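Local coordinates for MIPZ (Caulobacter crescentus, PDB 2XJ9), which acts as an ATPase and inhibitor of cell division that positions the division plane, dimerising and binding the nucleoid to form a gradient, at the phosphothiophosphoric acid-adenylate ester site and the interface of chains A and B. Numbering follows the deposited sequence. Chains: chain A/B, MIPZ.

Contact 1 holds the nucleotide and its magnesium ion between the two chains; contact 2 is a patch of direct protein contact beside it, the centres of their C-alpha atoms about 16 Å apart. The segment A:218-226 joins them: A:Asp220, A:Arg221, A:Tyr224 and A:Arg225 line the adenine and ribose, whereas A:Val222 and A:Glu226 face helix 193-210 of chain B. Nucleotide binding and dimer contact are thus carried by neighbouring residues. Because the dimer is two-fold symmetric, each contact recurs with the chains exchanged, giving two sandwiched nucleotides, consistent with a dimer that probably forms on ATP binding, as in related ParA/MinD ATPases.

Contact 1: the phosphothiophosphoric acid-adenylate ester site. Residues chain A 14-20, 45, 47, 113, 186-187, 218-221, 224-225; chain B 13-14, 134, 136, 138-139. With AGS (phosphothiophosphoric acid-adenylate ester), chain C; MG (magnesium ion), chain D.
The nucleotide, an ATP analogue with sulphur on the gamma-phosphate, lies in the deviant Walker A P-loop of a MinD/ParA-type ATPase, sealed by the second chain. Backbone N-H groups of A:Gly17 and A:Lys18 converge on beta-phosphate AGS O1B, which A:Lys18 NZ also grips at 2.9 Å, its chain bent at chi3 and chi4. A:Thr20 gives both N and OG1 to alpha-phosphate AGS O1A. Magnesium binds A:Ser19 OG, a water, AGS O2B and AGS O3G in an irregular shell. From the partner comes the signature lysine: B:Lys13, bent at chi2 (-57°), sets NZ between alpha-phosphate AGS O2A and gamma-phosphate AGS O2G (2.9 Å), probably offsetting charge on both. B:Gly14 N adds a bond to AGS O2G. At the ribose, B:Asp139 OD1 lies 2.6 Å from the 3'-hydroxyl AGS O3', and B:Ser136 OG 2.8 Å from the 2'-hydroxyl AGS O2'. A:Arg221 N donates to AGS N1 at 3.0 Å, and AGS N6 to O of the poorly ordered A:Arg219, from above its carbonyl plane. A:Asn186 OD1 faces AGS N7 (2.9 Å) acceptor to acceptor and ND2 faces AGS N6 donor to donor; the amide is probably flipped, and turned over would suit both. A:Arg187 lays CG over both purine rings, then bends so that one guanidinium face lies over AGS O4', offset toward the rim, and NH1 bonds B:Asn134 OD1 at 2.7 Å, tip to tip. An alanine here removes both contacts and would probably hold the adenine less firmly and weaken the link to chain B. B:Asn134 OD1 lies in the guanidinium plane, but A:Arg187 NH1 stands 66° out of the carbonyl plane.

Contact 2: the interface of chains A and B. Residues chain A 222, 226, 243-245; chain B 194-195, 198.
Chain A brings two stretches to this patch of the dimer interface, the 3-10 helix 222-224 running on to A:Glu226 and the extended segment around A:Val244 and A:Pro245, while chain B offers the first turns of helix 193-210. B:Arg194, B:Asn195 and B:Arg198 project from one side of that helix. A:Glu226 extends outward with CG anti to the backbone N (chi1 179°) and lies between the partner's side chains. Its carboxylate OE2 forms a salt bridge with B:Arg198 NH2 at 3.4 Å. The two side chains cross at about a right angle; OE2 sits at the guanidinium edge, although the carboxylate and guanidinium planes are turned 75° apart. Loose rather than tightly paired, this contact would probably contribute mainly electrostatic attraction. The stem of A:Glu226 slides past B:Asn195 in the opposite direction, its CG 3.8 Å from the amide ND2. Deeper along the same residue, B:Asn195 CB packs on A:Val222 CG1 at 3.7 Å, again with the side chains passing antiparallel. B:Arg198 keeps its chain extended from CG to NE, which carries the guanidinium obliquely across A:Val244, where methyl CG2 meets it. Farther out, B:Arg194 bends at chi3 (60°) and meets A:Pro245 tip to tip. There the proline ring lies against one face of the guanidinium, with A:Pro245 CB 4.0 Å from B:Arg194 NH1.

Contact 1: the phosphothiophosphoric acid-adenylate ester site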
loop_
_atom_site.group_PDB
_atom_site.type_symbol
_atom_site.label_atom_id
_atom_site.label_comp_id
_atom_site.label_asym_id
_atom_site.label_seq_id
_atom_site.Cartn_x
_atom_site.Cartn_y
_atom_site.Cartn_z
ATOM N N GLY A 14 -0.032 -1.789 -3.465
ATOM C CA GLY A 14 0.062 -1.677 -2.025
ATOM C C GLY A 14 -0.992 -0.692 -1.575
ATOM O O GLY A 14 -1.364 0.200 -2.319
ATOM N N GLY A 15 -1.498 -0.851 -0.363
ATOM C CA GLY A 15 -2.379 0.151 0.208
ATOM C C GLY A 15 -3.721 0.298 -0.471
ATOM O O GLY A 15 -4.423 1.273 -0.249
ATOM N N ALA A 16 -4.093 -0.674 -1.289
ATOM C CA ALA A 16 -5.395 -0.647 -1.926
ATOM C C ALA A 16 -6.511 -0.748 -0.893
ATOM O O ALA A 16 -7.634 -0.350 -1.173
ATOM C CB ALA A 16 -5.500 -1.756 -2.969
ATOM N N GLY A 17 -6.202 -1.264 0.296
ATOM C CA GLY A 17 -7.209 -1.462 1.329
ATOM C C GLY A 17 -7.595 -2.923 1.585
ATOM O O GLY A 17 -8.514 -3.192 2.371
ATOM N N LYS A 18 -6.899 -3.859 0.935
ATOM C CA LYS A 18 -7.138 -5.290 1.101
ATOM C C LYS A 18 -7.363 -5.718 2.524
ATOM O O LYS A 18 -8.368 -6.327 2.814
ATOM C CB LYS A 18 -5.992 -6.114 0.519
ATOM C CG LYS A 18 -5.908 -6.047 -0.992
ATOM C CD LYS A 18 -4.722 -6.833 -1.525
ATOM C CE LYS A 18 -3.445 -6.519 -0.782
ATOM N NZ LYS A 18 -2.884 -5.218 -1.222
ATOM N N SER A 19 -6.437 -5.422 3.423
ATOM C CA SER A 19 -6.566 -5.921 4.799
ATOM C C SER A 19 -7.728 -5.298 5.527
ATOM O O SER A 19 -8.321 -5.918 6.407
ATOM C CB SER A 19 -5.292 -5.729 5.611
ATOM O OG SER A 19 -4.211 -6.406 5.001
ATOM N N THR A 20 -8.063 -4.072 5.153
ATOM C CA THR A 20 -9.166 -3.384 5.807
ATOM C C THR A 20 -10.532 -3.956 5.391
ATOM O O THR A 20 -11.416 -4.155 6.224
ATOM C CB THR A 20 -9.092 -1.865 5.566
ATOM O OG1 THR A 20 -7.964 -1.339 6.277
ATOM C CG2 THR A 20 -10.344 -1.181 6.034
ATOM N N GLN A 45 4.054 -8.709 7.220
ATOM C CA GLN A 45 3.154 -7.698 7.787
ATOM C C GLN A 45 2.080 -8.313 8.657
ATOM O O GLN A 45 1.907 -7.901 9.802
ATOM C CB GLN A 45 2.465 -6.892 6.711
ATOM C CG GLN A 45 3.362 -6.082 5.851
ATOM C CD GLN A 45 2.587 -5.011 5.140
ATOM O OE1 GLN A 45 2.991 -4.543 4.073
ATOM N NE2 GLN A 45 1.455 -4.615 5.724
ATOM N N THR A 47 -1.175 -8.206 8.706
ATOM C CA THR A 47 -2.163 -7.249 9.229
ATOM C C THR A 47 -3.468 -7.894 9.760
ATOM O O THR A 47 -3.933 -7.569 10.862
ATOM C CB THR A 47 -2.520 -6.166 8.185
ATOM O OG1 THR A 47 -1.329 -5.639 7.578
ATOM C CG2 THR A 47 -3.329 -5.046 8.825
ATOM N N GLY A 113 0.752 -7.238 -1.128
ATOM C CA GLY A 113 0.764 -6.347 -2.274
ATOM C C GLY A 113 1.934 -6.568 -3.206
ATOM O O GLY A 113 2.570 -5.630 -3.687
ATOM N N ASN A 186 -12.104 2.383 -2.914
ATOM C CA ASN A 186 -11.972 2.506 -1.474
ATOM C C ASN A 186 -11.283 3.830 -1.076
ATOM O O ASN A 186 -10.628 4.469 -1.895
ATOM C CB ASN A 186 -11.222 1.272 -0.974
ATOM C CG ASN A 186 -10.972 1.296 0.505
ATOM O OD1 ASN A 186 -9.818 1.257 0.962
ATOM N ND2 ASN A 186 -12.043 1.351 1.275
ATOM N N ARG A 187 -11.450 4.254 0.173
ATOM C CA ARG A 187 -10.928 5.550 0.630
ATOM C C ARG A 187 -11.365 6.729 -0.229
ATOM O O ARG A 187 -10.580 7.622 -0.506
ATOM C CB ARG A 187 -9.403 5.542 0.742
ATOM C CG ARG A 187 -8.898 4.885 2.011
ATOM C CD ARG A 187 -8.058 5.846 2.820
ATOM N NE ARG A 187 -6.635 5.600 2.656
ATOM C CZ ARG A 187 -5.705 6.206 3.375
ATOM N NH1 ARG A 187 -4.432 5.921 3.169
ATOM N NH2 ARG A 187 -6.049 7.088 4.297
ATOM N N LEU A 218 -16.095 2.243 -0.343
ATOM C CA LEU A 218 -16.025 2.772 1.016
ATOM C C LEU A 218 -15.402 4.166 0.979
ATOM O O LEU A 218 -14.699 4.520 0.034
ATOM C CB LEU A 218 -15.192 1.877 1.913
ATOM C CG LEU A 218 -15.605 0.407 1.986
ATOM C CD1 LEU A 218 -14.874 -0.282 3.151
ATOM C CD2 LEU A 218 -17.105 0.294 2.145
ATOM N N ARG A 219 -15.662 4.969 1.993
ATOM C CA ARG A 219 -15.093 6.300 2.000
ATOM C C ARG A 219 -14.041 6.341 3.069
ATOM O O ARG A 219 -14.062 5.542 3.993
ATOM C CB ARG A 219 -16.167 7.341 2.258
ATOM C CG ARG A 219 -17.195 7.385 1.155
ATOM C CD ARG A 219 -17.953 8.693 1.168
ATOM N NE ARG A 219 -17.097 9.803 1.582
ATOM C CZ ARG A 219 -17.397 11.090 1.410
ATOM N NH1 ARG A 219 -16.553 12.031 1.822
ATOM N NH2 ARG A 219 -18.535 11.437 0.818
ATOM N N ASP A 220 -13.107 7.264 2.926
ATOM C CA ASP A 220 -12.070 7.479 3.920
ATOM C C ASP A 220 -12.744 7.791 5.260
ATOM O O ASP A 220 -13.521 8.720 5.364
ATOM C CB ASP A 220 -11.168 8.626 3.441
ATOM C CG ASP A 220 -9.834 8.675 4.150
ATOM O OD1 ASP A 220 -9.516 7.742 4.913
ATOM O OD2 ASP A 220 -9.090 9.655 3.932
ATOM N N ARG A 221 -12.471 6.995 6.283
ATOM C CA ARG A 221 -13.163 7.158 7.546
ATOM C C ARG A 221 -12.342 6.654 8.701
ATOM O O ARG A 221 -12.032 5.471 8.778
ATOM C CB ARG A 221 -14.453 6.373 7.524
ATOM C CG ARG A 221 -15.514 6.988 6.674
ATOM C CD ARG A 221 -16.868 6.749 7.304
ATOM N NE ARG A 221 -17.891 7.577 6.688
ATOM C CZ ARG A 221 -18.589 7.201 5.626
ATOM N NH1 ARG A 221 -18.359 6.014 5.082
ATOM N NH2 ARG A 221 -19.510 8.005 5.112
ATOM N N TYR A 224 -12.706 3.245 10.259
ATOM C CA TYR A 224 -12.247 2.058 9.536
ATOM C C TYR A 224 -10.815 1.690 9.900
ATOM O O TYR A 224 -10.277 0.686 9.421
ATOM C CB TYR A 224 -12.330 2.282 8.036
ATOM C CG TYR A 224 -13.732 2.225 7.450
ATOM C CD1 TYR A 224 -14.721 1.435 8.020
ATOM C CD2 TYR A 224 -14.067 2.970 6.329
ATOM C CE1 TYR A 224 -16.000 1.394 7.485
ATOM C CE2 TYR A 224 -15.328 2.925 5.799
ATOM C CZ TYR A 224 -16.288 2.133 6.379
ATOM O OH TYR A 224 -17.546 2.082 5.845
ATOM N N ARG A 225 -10.193 2.498 10.753
ATOM C CA ARG A 225 -8.753 2.418 10.905
ATOM C C ARG A 225 -8.385 2.621 12.340
ATOM O O ARG A 225 -7.298 2.266 12.770
ATOM C CB ARG A 225 -8.090 3.493 10.051
ATOM C CG ARG A 225 -7.248 4.405 10.860
ATOM C CD ARG A 225 -6.470 5.349 10.013
ATOM N NE ARG A 225 -7.243 6.395 9.451
ATOM C CZ ARG A 225 -7.164 6.952 8.256
ATOM N NH1 ARG A 225 -8.013 7.933 8.041
ATOM N NH2 ARG A 225 -6.325 6.568 7.298
ATOM N N LYS B 13 5.318 -0.974 4.563
ATOM C CA LYS B 13 3.869 -0.855 4.391
ATOM C C LYS B 13 3.481 -0.435 2.974
ATOM O O LYS B 13 4.091 0.438 2.398
ATOM C CB LYS B 13 3.322 0.170 5.396
ATOM C CG LYS B 13 2.110 -0.283 6.178
ATOM C CD LYS B 13 1.008 -0.668 5.237
ATOM C CE LYS B 13 -0.227 -1.042 5.970
ATOM N NZ LYS B 13 -1.116 -1.723 5.006
ATOM N N GLY B 14 2.464 -1.071 2.404
ATOM C CA GLY B 14 2.002 -0.708 1.080
ATOM C C GLY B 14 1.206 0.572 1.192
ATOM O O GLY B 14 0.614 0.872 2.232
ATOM N N ASN B 134 0.843 6.614 6.428
ATOM C CA ASN B 134 -0.526 7.047 6.678
ATOM C C ASN B 134 -0.767 7.311 8.150
ATOM O O ASN B 134 -0.171 6.671 9.031
ATOM C CB ASN B 134 -1.529 5.994 6.221
ATOM C CG ASN B 134 -1.600 5.865 4.724
ATOM O OD1 ASN B 134 -2.059 6.771 4.035
ATOM N ND2 ASN B 134 -1.172 4.721 4.209
ATOM N N SER B 136 -2.345 6.395 10.760
ATOM C CA SER B 136 -3.100 5.179 11.002
ATOM C C SER B 136 -2.277 4.144 11.727
ATOM O O SER B 136 -1.094 3.958 11.439
ATOM C CB SER B 136 -3.563 4.597 9.673
ATOM O OG SER B 136 -3.994 3.247 9.812
ATOM N N VAL B 138 -2.575 1.010 11.605
ATOM C CA VAL B 138 -2.269 -0.068 10.695
ATOM C C VAL B 138 -0.883 0.160 10.093
ATOM O O VAL B 138 -0.083 -0.757 10.045
ATOM C CB VAL B 138 -3.329 -0.146 9.594
ATOM C CG1 VAL B 138 -3.033 -1.270 8.649
ATOM C CG2 VAL B 138 -4.708 -0.282 10.207
ATOM N N ASP B 139 -0.586 1.379 9.640
ATOM C CA ASP B 139 0.752 1.677 9.112
ATOM C C ASP B 139 1.756 1.672 10.252
ATOM O O ASP B 139 2.845 1.089 10.158
ATOM C CB ASP B 139 0.807 3.038 8.435
ATOM C CG ASP B 139 0.108 3.063 7.090
ATOM O OD1 ASP B 139 -0.892 2.353 6.890
ATOM O OD2 ASP B 139 0.553 3.834 6.221
HETATM P PG AGS C . -0.681 -3.799 1.821
HETATM S S1G AGS C . -0.061 -3.871 0.426
HETATM O O2G AGS C . 0.193 -3.178 2.890
HETATM O O3G AGS C . -1.317 -5.071 2.338
HETATM P PB AGS C . -3.475 -3.163 2.026
HETATM O O1B AGS C . -4.128 -3.359 0.676
HETATM O O2B AGS C . -3.485 -4.182 3.138
HETATM O O3B AGS C . -1.937 -2.783 1.691
HETATM P PA AGS C . -4.666 -1.517 4.020
HETATM O O1A AGS C . -5.933 -2.321 4.223
HETATM O O2A AGS C . -3.578 -1.605 5.027
HETATM O O3A AGS C . -4.063 -1.784 2.575
HETATM O "O5'" AGS C . -5.052 0.022 3.811
HETATM C "C5'" AGS C . -4.029 0.973 3.568
HETATM C "C4'" AGS C . -4.083 2.092 4.620
HETATM O "O4'" AGS C . -5.330 2.711 4.443
HETATM C "C3'" AGS C . -4.092 1.636 6.068
HETATM O "O3'" AGS C . -3.472 2.633 6.862
HETATM C "C2'" AGS C . -5.539 1.584 6.508
HETATM O "O2'" AGS C . -5.600 1.860 7.915
HETATM C "C1'" AGS C . -6.129 2.663 5.625
HETATM N N9 AGS C . -7.477 2.507 5.033
HETATM C C8 AGS C . -7.833 1.621 4.073
HETATM N N7 AGS C . -9.136 1.785 3.708
HETATM C C5 AGS C . -9.604 2.815 4.437
HETATM C C6 AGS C . -10.877 3.510 4.548
HETATM N N6 AGS C . -11.920 3.117 3.790
HETATM N N1 AGS C . -10.945 4.538 5.420
HETATM C C2 AGS C . -9.916 4.933 6.186
HETATM N N3 AGS C . -8.723 4.345 6.143
HETATM C C4 AGS C . -8.516 3.303 5.297
HETATM MG MG MG D . -2.040 -5.234 4.767
HETATM O O HOH W 1 -2.719 -6.695 3.192
#

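Contact 2: the interface of chains A and B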
loop_
_atom_site.group_PDB
_atom_site.type_symbol
_atom_site.label_atom_id
_atom_site.label_comp_id
_atom_site.label_asym_id
_atom_site.label_seq_id
_atom_site.Cartn_x
_atom_site.Cartn_y
_atom_site.Cartn_z
ATOM N N VAL A 222 -12.032 7.542 9.625
ATOM C CA VAL A 222 -11.285 7.191 10.820
ATOM C C VAL A 222 -11.713 5.879 11.475
ATOM O O VAL A 222 -10.882 5.142 11.994
ATOM C CB VAL A 222 -11.433 8.301 11.885
ATOM C CG1 VAL A 222 -10.220 8.321 12.806
ATOM C CG2 VAL A 222 -11.632 9.654 11.208
ATOM N N GLU A 226 -9.320 3.199 13.075
ATOM C CA GLU A 226 -9.069 3.742 14.400
ATOM C C GLU A 226 -9.064 2.661 15.473
ATOM O O GLU A 226 -8.458 2.840 16.526
ATOM C CB GLU A 226 -10.135 4.784 14.711
ATOM C CG GLU A 226 -10.012 5.406 16.073
ATOM C CD GLU A 226 -11.179 6.328 16.404
ATOM O OE1 GLU A 226 -12.322 5.998 16.005
ATOM O OE2 GLU A 226 -10.953 7.375 17.061
ATOM N N PRO A 243 -14.762 1.693 23.355
ATOM C CA PRO A 243 -13.430 2.208 23.675
ATOM C C PRO A 243 -13.254 3.578 23.033
ATOM O O PRO A 243 -12.254 4.263 23.259
ATOM C CB PRO A 243 -12.501 1.188 23.002
ATOM C CG PRO A 243 -13.401 0.366 22.039
ATOM C CD PRO A 243 -14.762 0.970 22.073
ATOM N N VAL A 244 -14.250 3.965 22.241
ATOM C CA VAL A 244 -14.178 5.178 21.445
ATOM C C VAL A 244 -15.520 5.915 21.298
ATOM O O VAL A 244 -16.529 5.321 20.924
ATOM C CB VAL A 244 -13.596 4.870 20.067
ATOM C CG1 VAL A 244 -14.324 5.672 18.981
ATOM C CG2 VAL A 244 -12.083 5.119 20.073
ATOM N N PRO A 245 -15.525 7.227 21.586
ATOM C CA PRO A 245 -16.767 8.009 21.569
ATOM C C PRO A 245 -17.464 7.885 20.224
ATOM O O PRO A 245 -16.771 7.840 19.205
ATOM C CB PRO A 245 -16.274 9.444 21.775
ATOM C CG PRO A 245 -14.938 9.291 22.460
ATOM C CD PRO A 245 -14.343 8.063 21.870
ATOM N N ARG B 194 -8.845 12.851 17.514
ATOM C CA ARG B 194 -8.572 11.883 18.569
ATOM C C ARG B 194 -7.523 10.854 18.154
ATOM O O ARG B 194 -6.579 10.582 18.895
ATOM C CB ARG B 194 -9.859 11.180 18.974
ATOM C CG ARG B 194 -11.104 12.000 18.707
ATOM C CD ARG B 194 -12.361 11.219 19.071
ATOM N NE ARG B 194 -12.360 10.864 20.487
ATOM C CZ ARG B 194 -12.870 11.627 21.451
ATOM N NH1 ARG B 194 -12.813 11.226 22.711
ATOM N NH2 ARG B 194 -13.441 12.785 21.155
ATOM N N ASN B 195 -7.697 10.287 16.966
ATOM C CA ASN B 195 -6.756 9.324 16.408
ATOM C C ASN B 195 -5.413 9.969 16.053
ATOM O O ASN B 195 -4.360 9.396 16.319
ATOM C CB ASN B 195 -7.391 8.613 15.193
ATOM C CG ASN B 195 -6.609 7.367 14.733
ATOM O OD1 ASN B 195 -6.234 7.272 13.567
ATOM N ND2 ASN B 195 -6.379 6.409 15.647
ATOM N N ARG B 198 -3.578 10.305 19.516
ATOM C CA ARG B 198 -3.085 9.057 20.088
ATOM C C ARG B 198 -1.898 8.613 19.269
ATOM O O ARG B 198 -0.951 8.042 19.795
ATOM C CB ARG B 198 -4.122 7.938 20.041
ATOM C CG ARG B 198 -5.417 8.193 20.738
ATOM C CD ARG B 198 -6.421 7.173 20.248
ATOM N NE ARG B 198 -7.416 6.887 21.232
ATOM C CZ ARG B 198 -8.743 6.871 21.171
ATOM N NH1 ARG B 198 -9.337 6.547 22.306
ATOM N NH2 ARG B 198 -9.479 7.144 20.093
#